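Local coordinates for protein oxalate--CoA ligase (PDB 5IE2) that belongs to the AMP-binding enzymes of the ANL superfamily, which combine a large N-terminal domain with a small C-terminal one, and holds adenosine-5'-triphosphate in this model, at residues Glu301-Ala311 with Ser323-His332; Arg21-Asn30 with Trp246-Ala254. One frame throughout, in Å; residues are numbered along the deposited sequence.

Contact 1. Residues Glu301-Ala311 with Ser323-His332. With ATP (adenosine-5'-triphosphate), chain C.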
loop_
_atom_site.group_PDB
_atom_site.type_symbol
_atom_site.label_atom_id
_atom_site.label_comp_id
_atom_site.label_asym_id
_atom_site.label_seq_id
_atom_site.Cartn_x
_atom_site.Cartn_y
_atom_site.Cartn_z
ATOM N N GLU A 301 -15.639 -0.378 -13.608
ATOM C CA GLU A 301 -16.785 -1.297 -13.557
ATOM C C GLU A 301 -17.260 -1.546 -15.003
ATOM O O GLU A 301 -17.635 -2.668 -15.336
ATOM C CB GLU A 301 -17.937 -0.753 -12.699
ATOM C CG GLU A 301 -17.495 -0.653 -11.238
ATOM C CD GLU A 301 -18.626 -0.411 -10.267
ATOM O OE1 GLU A 301 -19.692 0.118 -10.697
ATOM O OE2 GLU A 301 -18.408 -0.719 -9.059
ATOM N N GLU A 302 -17.209 -0.518 -15.861
ATOM C CA GLU A 302 -17.667 -0.723 -17.247
ATOM C C GLU A 302 -16.718 -1.603 -18.052
ATOM O O GLU A 302 -17.143 -2.434 -18.872
ATOM C CB GLU A 302 -17.817 0.619 -17.958
ATOM C CG GLU A 302 -18.356 0.479 -19.380
ATOM C CD GLU A 302 -19.780 -0.068 -19.376
ATOM O OE1 GLU A 302 -20.649 0.565 -18.730
ATOM O OE2 GLU A 302 -20.021 -1.143 -19.982
ATOM N N ALA A 303 -15.424 -1.405 -17.849
ATOM C CA ALA A 303 -14.416 -2.142 -18.611
ATOM C C ALA A 303 -14.395 -3.601 -18.202
ATOM O O ALA A 303 -14.324 -4.472 -19.072
ATOM C CB ALA A 303 -13.048 -1.545 -18.407
ATOM N N PHE A 304 -14.412 -3.890 -16.887
ATOM C CA PHE A 304 -14.137 -5.268 -16.441
ATOM C C PHE A 304 -15.269 -5.998 -15.741
ATOM O O PHE A 304 -15.127 -7.177 -15.401
ATOM C CB PHE A 304 -12.897 -5.248 -15.531
ATOM C CG PHE A 304 -11.733 -4.547 -16.168
ATOM C CD1 PHE A 304 -11.302 -4.907 -17.470
ATOM C CD2 PHE A 304 -11.125 -3.474 -15.542
ATOM C CE1 PHE A 304 -10.240 -4.254 -18.073
ATOM C CE2 PHE A 304 -10.052 -2.810 -16.107
ATOM C CZ PHE A 304 -9.606 -3.171 -17.418
ATOM N N GLY A 305 -16.370 -5.306 -15.492
ATOM C CA GLY A 305 -17.613 -5.898 -15.060
ATOM C C GLY A 305 -17.610 -6.421 -13.634
ATOM O O GLY A 305 -18.376 -7.326 -13.320
ATOM N N ALA A 306 -16.742 -5.871 -12.777
ATOM C CA ALA A 306 -16.711 -6.279 -11.371
ATOM C C ALA A 306 -16.940 -5.056 -10.486
ATOM O O ALA A 306 -16.571 -3.950 -10.880
ATOM C CB ALA A 306 -15.373 -6.939 -11.023
ATOM N N PRO A 307 -17.524 -5.262 -9.305
ATOM C CA PRO A 307 -17.667 -4.117 -8.373
ATOM C C PRO A 307 -16.304 -3.564 -7.935
ATOM O O PRO A 307 -15.385 -4.329 -7.632
ATOM C CB PRO A 307 -18.431 -4.712 -7.178
ATOM C CG PRO A 307 -18.039 -6.196 -7.225
ATOM C CD PRO A 307 -18.025 -6.516 -8.716
ATOM N N VAL A 308 -16.202 -2.235 -7.861
ATOM C CA VAL A 308 -14.943 -1.578 -7.487
ATOM C C VAL A 308 -15.096 -1.008 -6.097
ATOM O O VAL A 308 -15.966 -0.160 -5.884
ATOM C CB VAL A 308 -14.574 -0.487 -8.479
ATOM C CG1 VAL A 308 -13.345 0.305 -7.998
ATOM C CG2 VAL A 308 -14.259 -1.160 -9.845
ATOM N N LEU A 309 -14.309 -1.536 -5.159
ATOM C CA LEU A 309 -14.434 -1.202 -3.729
ATOM C C LEU A 309 -13.227 -0.385 -3.299
ATOM O O LEU A 309 -12.081 -0.873 -3.334
ATOM C CB LEU A 309 -14.521 -2.484 -2.896
ATOM C CG LEU A 309 -15.525 -3.524 -3.430
ATOM C CD1 LEU A 309 -15.487 -4.790 -2.532
ATOM C CD2 LEU A 309 -16.973 -2.902 -3.455
ATOM N N GLU A 310 -13.489 0.850 -2.894
ATOM C CA GLU A 310 -12.430 1.723 -2.421
ATOM C C GLU A 310 -12.217 1.600 -0.914
ATOM O O GLU A 310 -13.181 1.506 -0.137
ATOM C CB GLU A 310 -12.773 3.185 -2.761
ATOM C CG GLU A 310 -11.565 4.096 -2.558
ATOM C CD GLU A 310 -11.799 5.556 -2.898
ATOM O OE1 GLU A 310 -12.955 5.964 -3.151
ATOM O OE2 GLU A 310 -10.789 6.308 -2.890
ATOM N N ALA A 311 -10.954 1.558 -0.528
ATOM C CA ALA A 311 -10.578 1.473 0.885
ATOM C C ALA A 311 -9.672 2.666 1.237
ATOM O O ALA A 311 -9.099 3.288 0.343
ATOM C CB ALA A 311 -9.831 0.176 1.174
ATOM N N SER A 323 -13.233 0.452 4.602
ATOM C CA SER A 323 -13.506 0.022 3.224
ATOM C C SER A 323 -14.979 0.011 2.876
ATOM O O SER A 323 -15.829 -0.246 3.727
ATOM C CB SER A 323 -12.965 -1.392 2.993
ATOM O OG SER A 323 -13.108 -1.746 1.613
ATOM N N ASN A 324 -15.282 0.243 1.597
ATOM C CA ASN A 324 -16.588 -0.122 1.102
ATOM C C ASN A 324 -16.716 -1.633 1.198
ATOM O O ASN A 324 -15.726 -2.363 1.032
ATOM C CB ASN A 324 -16.772 0.360 -0.355
ATOM C CG ASN A 324 -16.979 1.856 -0.433
ATOM O OD1 ASN A 324 -18.100 2.344 -0.284
ATOM N ND2 ASN A 324 -15.891 2.605 -0.664
ATOM N N PRO A 325 -17.916 -2.112 1.501
ATOM C CA PRO A 325 -18.195 -3.539 1.706
ATOM C C PRO A 325 -18.435 -4.237 0.378
ATOM O O PRO A 325 -18.641 -3.557 -0.657
ATOM C CB PRO A 325 -19.478 -3.516 2.558
ATOM C CG PRO A 325 -20.218 -2.299 1.954
ATOM C CD PRO A 325 -19.111 -1.276 1.691
ATOM N N LEU A 326 -18.445 -5.568 0.411
ATOM C CA LEU A 326 -18.917 -6.393 -0.737
ATOM C C LEU A 326 -20.376 -6.072 -1.004
ATOM O O LEU A 326 -21.108 -5.751 -0.090
ATOM C CB LEU A 326 -18.763 -7.913 -0.428
ATOM C CG LEU A 326 -17.344 -8.438 -0.186
ATOM C CD1 LEU A 326 -17.374 -9.853 0.254
ATOM C CD2 LEU A 326 -16.577 -8.375 -1.502
ATOM N N PRO A 327 -20.819 -6.168 -2.275
ATOM C CA PRO A 327 -22.217 -5.870 -2.636
ATOM C C PRO A 327 -23.218 -6.686 -1.827
ATOM O O PRO A 327 -24.302 -6.184 -1.498
ATOM C CB PRO A 327 -22.275 -6.229 -4.117
ATOM C CG PRO A 327 -20.890 -5.942 -4.632
ATOM C CD PRO A 327 -19.953 -6.348 -3.457
ATOM N N GLU A 328 -22.865 -7.921 -1.474
ATOM C CA GLU A 328 -23.790 -8.756 -0.712
ATOM C C GLU A 328 -23.980 -8.214 0.699
ATOM O O GLU A 328 -24.955 -8.559 1.344
ATOM C CB GLU A 328 -23.308 -10.214 -0.664
ATOM C CG GLU A 328 -22.087 -10.437 0.235
ATOM C CD GLU A 328 -21.183 -11.582 -0.240
ATOM O OE1 GLU A 328 -20.736 -11.541 -1.408
ATOM O OE2 GLU A 328 -20.897 -12.508 0.556
ATOM N N GLU A 329 -23.077 -7.346 1.164
ATOM C CA GLU A 329 -23.193 -6.775 2.506
ATOM C C GLU A 329 -23.720 -5.343 2.505
ATOM O O GLU A 329 -24.272 -4.906 3.511
ATOM C CB GLU A 329 -21.841 -6.810 3.261
ATOM C CG GLU A 329 -21.356 -8.226 3.617
ATOM C CD GLU A 329 -22.323 -8.987 4.555
ATOM O OE1 GLU A 329 -22.999 -8.350 5.405
ATOM O OE2 GLU A 329 -22.427 -10.230 4.405
ATOM N N GLY A 330 -23.544 -4.594 1.418
ATOM C CA GLY A 330 -23.953 -3.190 1.406
ATOM C C GLY A 330 -23.513 -2.471 0.144
ATOM O O GLY A 330 -22.750 -3.035 -0.649
ATOM N N PRO A 331 -23.988 -1.248 -0.069
ATOM C CA PRO A 331 -23.570 -0.534 -1.296
ATOM C C PRO A 331 -22.118 -0.072 -1.233
ATOM O O PRO A 331 -21.561 -0.001 -0.130
ATOM C CB PRO A 331 -24.501 0.680 -1.348
ATOM C CG PRO A 331 -24.918 0.891 0.125
ATOM C CD PRO A 331 -24.949 -0.471 0.747
ATOM N N HIS A 332 -21.509 0.207 -2.383
ATOM C CA HIS A 332 -20.252 0.913 -2.361
ATOM C C HIS A 332 -20.512 2.288 -2.964
ATOM O O HIS A 332 -21.230 2.409 -3.963
ATOM C CB HIS A 332 -19.156 0.134 -3.083
ATOM C CG HIS A 332 -19.496 -0.278 -4.484
ATOM N ND1 HIS A 332 -20.297 -1.363 -4.764
ATOM C CD2 HIS A 332 -19.075 0.201 -5.681
ATOM C CE1 HIS A 332 -20.373 -1.528 -6.076
ATOM N NE2 HIS A 332 -19.632 -0.597 -6.657
HETATM P PG ATP C . 3.718 10.768 4.929
HETATM O O1G ATP C . 3.160 12.182 4.767
HETATM O O2G ATP C . 5.204 10.725 4.978
HETATM O O3G ATP C . 3.085 10.056 6.122
HETATM P PB ATP C . 1.837 9.298 3.307
HETATM O O1B ATP C . 1.541 9.303 1.823
HETATM O O2B ATP C . 0.897 9.920 4.276
HETATM O O3B ATP C . 3.335 9.900 3.601
HETATM P PA ATP C . 1.124 6.436 3.477
HETATM O O1A ATP C . 0.968 5.783 4.844
HETATM O O2A ATP C . 1.729 5.674 2.363
HETATM O O3A ATP C . 2.071 7.725 3.689
HETATM O "O5'" ATP C . -0.281 7.079 3.057
HETATM C "C5'" ATP C . -1.446 7.123 3.918
HETATM C "C4'" ATP C . -2.261 8.351 3.474
HETATM O "O4'" ATP C . -2.805 8.103 2.164
HETATM C "C3'" ATP C . -3.498 8.547 4.295
HETATM O "O3'" ATP C . -3.172 9.236 5.500
HETATM C "C2'" ATP C . -4.384 9.369 3.383
HETATM O "O2'" ATP C . -3.899 10.721 3.351
HETATM C "C1'" ATP C . -4.044 8.779 2.045
HETATM N N9 ATP C . -5.046 7.789 1.586
HETATM C C8 ATP C . -5.034 6.458 1.731
HETATM N N7 ATP C . -6.143 5.927 1.130
HETATM C C5 ATP C . -6.839 6.976 0.581
HETATM C C6 ATP C . -8.084 7.117 -0.209
HETATM N N6 ATP C . -8.790 6.000 -0.584
HETATM N N1 ATP C . -8.431 8.372 -0.576
HETATM C C2 ATP C . -7.698 9.460 -0.242
HETATM N N3 ATP C . -6.552 9.408 0.486
HETATM C C4 ATP C . -6.108 8.184 0.893
#
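A311 and S323 form an antiparallel, non-hydrogen-bonded pair with their CA atoms 4.0 Å apart, and from there the loop 324-332 runs back beside strand 308-311 toward the end of helix 294-304. N324 fastens the start of the loop by gripping the carbonyl oxygen of E310 twice: its backbone N lies 3.0 Å from E310 O on a nearly straight N-H line (176°), and ND2 of the same residue is also 3.0 Å from that O. The two donors arrive from opposite faces of the carbonyl plane. N324 OD1 is taken by K333 N, so the amide is held at both ends. Farther along, CD2 of L309 sits over one face of the H332 ring, 4.1 Å from its centroid, while CD1 meets CD2 of L326. P307 CB packs against P327 CG at 3.7 Å, the two side chains crossing at about a right angle. H332 places its CG between the backbone N and carbonyl carbon (chi1 54°), which sends the ring across L309 to E301. There NE2 gives a 2.7 Å hydrogen bond to the syn lone pair of E301 OE2, with ring and carboxylate planes 75° apart. The anti lone pair of the same OE2 receives V308 N at 2.9 Å. At the other end the extended E310 side chain leads away from the loop, and its OE2, also bonded by L292 N, takes a hydrogen bond from ATP N6; A311 O takes another from the same N6, at 2.9 Å. Two acceptors for one amino group are consistent with recognition of adenine, while two N-H donors on E301 OE2 would favour an ionised carboxylate that fixes the imidazole with NE2 protonated.

Contact 2. Residues Arg21-Asn30 with Trp246-Ala254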
loop_
_atom_site.group_PDB
_atom_site.type_symbol
_atom_site.label_atom_id
_atom_site.label_comp_id
_atom_site.label_asym_id
_atom_site.label_seq_id
_atom_site.Cartn_x
_atom_site.Cartn_y
_atom_site.Cartn_z
ATOM N N ARG A 21 -2.624 -24.106 -3.606
ATOM C CA ARG A 21 -1.595 -23.197 -4.064
ATOM C C ARG A 21 -1.515 -21.960 -3.135
ATOM O O ARG A 21 -2.556 -21.402 -2.733
ATOM C CB ARG A 21 -1.895 -22.763 -5.512
ATOM C CG ARG A 21 -0.760 -21.959 -6.173
ATOM C CD ARG A 21 -0.960 -21.918 -7.708
ATOM N NE ARG A 21 -2.178 -21.203 -8.029
ATOM C CZ ARG A 21 -2.231 -19.874 -8.196
ATOM N NH1 ARG A 21 -1.131 -19.115 -8.052
ATOM N NH2 ARG A 21 -3.385 -19.318 -8.513
ATOM N N ALA A 22 -0.273 -21.549 -2.838
ATOM C CA ALA A 22 -0.007 -20.354 -2.051
ATOM C C ALA A 22 0.630 -19.245 -2.895
ATOM O O ALA A 22 0.195 -18.104 -2.835
ATOM C CB ALA A 22 0.914 -20.699 -0.858
ATOM N N LEU A 23 1.699 -19.568 -3.634
ATOM C CA LEU A 23 2.555 -18.543 -4.240
ATOM C C LEU A 23 3.118 -19.050 -5.565
ATOM O O LEU A 23 3.782 -20.102 -5.606
ATOM C CB LEU A 23 3.715 -18.185 -3.282
ATOM C CG LEU A 23 4.631 -17.030 -3.744
ATOM C CD1 LEU A 23 3.848 -15.762 -3.735
ATOM C CD2 LEU A 23 5.799 -16.875 -2.712
ATOM N N SER A 24 2.841 -18.313 -6.641
ATOM C CA SER A 24 3.372 -18.628 -7.967
ATOM C C SER A 24 4.194 -17.472 -8.442
ATOM O O SER A 24 3.995 -16.326 -8.005
ATOM C CB SER A 24 2.248 -18.888 -8.988
ATOM O OG SER A 24 1.517 -20.031 -8.638
ATOM N N VAL A 25 5.190 -17.791 -9.272
ATOM C CA VAL A 25 5.895 -16.789 -10.064
ATOM C C VAL A 25 5.535 -17.143 -11.486
ATOM O O VAL A 25 5.745 -18.297 -11.894
ATOM C CB VAL A 25 7.413 -16.843 -9.840
ATOM C CG1 VAL A 25 8.133 -15.933 -10.863
ATOM C CG2 VAL A 25 7.750 -16.486 -8.386
ATOM N N SER A 26 4.877 -16.218 -12.187
ATOM C CA SER A 26 4.318 -16.502 -13.512
ATOM C C SER A 26 5.356 -17.217 -14.410
ATOM O O SER A 26 6.472 -16.726 -14.621
ATOM C CB SER A 26 3.859 -15.213 -14.208
ATOM O OG SER A 26 3.299 -15.513 -15.501
ATOM N N GLY A 27 4.959 -18.374 -14.899
ATOM C CA GLY A 27 5.748 -19.165 -15.854
ATOM C C GLY A 27 6.811 -20.019 -15.201
ATOM O O GLY A 27 7.532 -20.745 -15.896
ATOM N N LYS A 28 6.942 -19.973 -13.876
ATOM C CA LYS A 28 8.113 -20.589 -13.255
ATOM C C LYS A 28 7.811 -21.416 -12.007
ATOM O O LYS A 28 8.067 -22.613 -11.989
ATOM C CB LYS A 28 9.141 -19.521 -12.903
ATOM C CG LYS A 28 10.488 -20.116 -12.434
ATOM C CD LYS A 28 11.584 -19.032 -12.442
ATOM C CE LYS A 28 12.897 -19.471 -11.766
ATOM N NZ LYS A 28 13.607 -20.608 -12.419
ATOM N N PHE A 29 7.372 -20.767 -10.929
ATOM C CA PHE A 29 7.198 -21.476 -9.640
ATOM C C PHE A 29 5.741 -21.630 -9.261
ATOM O O PHE A 29 4.956 -20.749 -9.580
ATOM C CB PHE A 29 7.890 -20.705 -8.483
ATOM C CG PHE A 29 9.406 -20.744 -8.516
ATOM C CD1 PHE A 29 10.079 -21.953 -8.528
ATOM C CD2 PHE A 29 10.128 -19.588 -8.509
ATOM C CE1 PHE A 29 11.491 -21.997 -8.535
ATOM C CE2 PHE A 29 11.553 -19.621 -8.500
ATOM C CZ PHE A 29 12.209 -20.836 -8.511
ATOM N N ASN A 30 5.378 -22.703 -8.544
ATOM C CA ASN A 30 4.010 -22.825 -8.011
ATOM C C ASN A 30 4.144 -23.534 -6.672
ATOM O O ASN A 30 4.278 -24.754 -6.631
ATOM C CB ASN A 30 3.048 -23.632 -8.924
ATOM C CG ASN A 30 2.726 -22.908 -10.211
ATOM O OD1 ASN A 30 1.774 -22.133 -10.267
ATOM N ND2 ASN A 30 3.535 -23.130 -11.250
ATOM N N TRP A 246 -3.234 -9.114 -17.526
ATOM C CA TRP A 246 -4.415 -9.921 -17.733
ATOM C C TRP A 246 -4.065 -11.346 -18.130
ATOM O O TRP A 246 -4.762 -12.247 -17.703
ATOM C CB TRP A 246 -5.362 -9.299 -18.768
ATOM C CG TRP A 246 -6.100 -8.076 -18.159
ATOM C CD1 TRP A 246 -5.954 -6.773 -18.529
ATOM C CD2 TRP A 246 -7.048 -8.089 -17.084
ATOM N NE1 TRP A 246 -6.754 -5.958 -17.754
ATOM C CE2 TRP A 246 -7.431 -6.744 -16.850
ATOM C CE3 TRP A 246 -7.619 -9.106 -16.306
ATOM C CZ2 TRP A 246 -8.372 -6.391 -15.877
ATOM C CZ3 TRP A 246 -8.544 -8.759 -15.316
ATOM C CH2 TRP A 246 -8.921 -7.407 -15.117
ATOM N N PRO A 247 -3.000 -11.546 -18.933
ATOM C CA PRO A 247 -2.634 -12.969 -19.130
ATOM C C PRO A 247 -2.335 -13.732 -17.832
ATOM O O PRO A 247 -2.733 -14.905 -17.710
ATOM C CB PRO A 247 -1.404 -12.879 -20.020
ATOM C CG PRO A 247 -1.709 -11.679 -20.893
ATOM C CD PRO A 247 -2.331 -10.680 -19.936
ATOM N N ASP A 248 -1.648 -13.080 -16.891
ATOM C CA ASP A 248 -1.400 -13.694 -15.579
ATOM C C ASP A 248 -2.682 -13.886 -14.777
ATOM O O ASP A 248 -2.851 -14.926 -14.125
ATOM C CB ASP A 248 -0.406 -12.869 -14.764
ATOM C CG ASP A 248 1.057 -13.078 -15.205
ATOM O OD1 ASP A 248 1.321 -14.041 -15.974
ATOM O OD2 ASP A 248 1.930 -12.278 -14.783
ATOM N N MET A 249 -3.561 -12.885 -14.801
ATOM C CA MET A 249 -4.817 -12.983 -14.051
ATOM C C MET A 249 -5.628 -14.165 -14.578
ATOM O O MET A 249 -6.285 -14.863 -13.803
ATOM C CB MET A 249 -5.647 -11.701 -14.170
ATOM C CG MET A 249 -5.018 -10.469 -13.484
ATOM S SD MET A 249 -5.305 -10.455 -11.661
ATOM C CE MET A 249 -7.081 -10.014 -11.603
ATOM N N LYS A 250 -5.636 -14.351 -15.915
ATOM C CA LYS A 250 -6.393 -15.490 -16.450
ATOM C C LYS A 250 -5.744 -16.811 -16.118
ATOM O O LYS A 250 -6.402 -17.731 -15.605
ATOM C CB LYS A 250 -6.552 -15.393 -17.988
ATOM C CG LYS A 250 -7.408 -14.272 -18.415
ATOM C CD LYS A 250 -7.354 -14.258 -19.974
ATOM C CE LYS A 250 -7.470 -12.877 -20.512
ATOM N NZ LYS A 250 -7.763 -12.962 -21.990
ATOM N N LYS A 251 -4.445 -16.910 -16.413
ATOM C CA LYS A 251 -3.770 -18.184 -16.326
ATOM C C LYS A 251 -3.784 -18.736 -14.896
ATOM O O LYS A 251 -3.850 -19.921 -14.683
ATOM C CB LYS A 251 -2.318 -18.029 -16.775
ATOM C CG LYS A 251 -1.468 -19.280 -16.619
ATOM C CD LYS A 251 -0.084 -19.038 -17.256
ATOM C CE LYS A 251 0.842 -20.252 -16.983
ATOM N NZ LYS A 251 2.246 -20.082 -17.514
ATOM N N TYR A 252 -3.694 -17.830 -13.917
ATOM C CA TYR A 252 -3.653 -18.266 -12.535
ATOM C C TYR A 252 -4.978 -18.057 -11.813
ATOM O O TYR A 252 -4.997 -18.043 -10.581
ATOM C CB TYR A 252 -2.484 -17.560 -11.809
ATOM C CG TYR A 252 -1.144 -18.011 -12.401
ATOM C CD1 TYR A 252 -0.557 -19.231 -11.993
ATOM C CD2 TYR A 252 -0.526 -17.274 -13.403
ATOM C CE1 TYR A 252 0.670 -19.661 -12.533
ATOM C CE2 TYR A 252 0.695 -17.706 -13.991
ATOM C CZ TYR A 252 1.249 -18.918 -13.593
ATOM O OH TYR A 252 2.453 -19.353 -14.182
ATOM N N ASN A 253 -6.069 -17.989 -12.567
ATOM C CA ASN A 253 -7.441 -18.116 -12.006
ATOM C C ASN A 253 -7.753 -17.030 -10.979
ATOM O O ASN A 253 -8.380 -17.302 -9.962
ATOM C CB ASN A 253 -7.652 -19.476 -11.345
ATOM C CG ASN A 253 -7.321 -20.620 -12.300
ATOM O OD1 ASN A 253 -7.643 -20.543 -13.460
ATOM N ND2 ASN A 253 -6.658 -21.650 -11.807
ATOM N N ALA A 254 -7.295 -15.834 -11.249
ATOM C CA ALA A 254 -7.509 -14.719 -10.293
ATOM C C ALA A 254 -8.985 -14.418 -10.092
ATOM O O ALA A 254 -9.812 -14.565 -11.011
ATOM C CB ALA A 254 -6.829 -13.453 -10.764
HETATM O O HOH W 1 -5.464 -22.079 -8.827
HETATM O O HOH W 2 3.073 -17.370 -17.501
#
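Y252, the first residue to leave helical geometry after helix 242-251, reaches across to the hairpin 21-30 and meets it from CB to the hydroxyl. Its CG stands anti to its own carbonyl carbon (chi1 -65°), which directs the ring at the turn between the two strands. At the root, CB lies 3.8 Å from NH2 of R21. CD1 then rests over one face of the R21 guanidinium, offset toward its rim, with the two planes 52° apart. CE1 is flanked by S24 CB and by OD1 of N30, which approaches the ring edge at 3.5 Å from CE1 with its amide nearly coplanar with the ring. On the other ortho side of the hydroxyl, CE2 meets S26 OG at 3.7 Å. The tip, OH, accepts the backbone N of G27 at 2.8 Å and 176°, so a main-chain N-H of the turn is tied to the ring.

Polar links brace these neighbours. R21 NH1 donates to S24 OG at 2.9 Å, and S24 OG in turn donates to N30 OD1 at 2.7 Å, which holds the groups around CD1 and CE1 together; T233 gives R21 NH1 a second partner. S26 OG donates a short hydrogen bond, 2.5 Å, to D248 OD1, coming from above the carboxylate plane, and a water joins the same hydroxyl to K251 NZ. Here a beta hairpin with a classic bulge, K28 and F29 both facing V25, docks on a helix terminus closed by a Schellman motif whose C-prime residue is N253.

In the fold
Contact 1 is largely buried and reaches the nucleotide pocket, whereas contact 2 is only partly buried and exposes K251, G27 and N30. Their centres lie 24 Å apart, yet they touch: F304 CE1 of the helix in contact 1 packs at 3.6 Å on W246 CZ2 of the helix in contact 2. Helix 242-251 also leads into strand 256-259, an outer strand of the sheet containing 308-314 and 319-323, while the hairpin 21-32 belongs to a separate mixed sheet. Contact 1 combines proline and leucine packing with a histidine-carboxylate bond, probably charge-assisted, and main-chain bonds; contact 2 centres on one tyrosine ring against the R21 guanidinium, hydroxyls bonded to D248 and a turn N-H, and a water to K251.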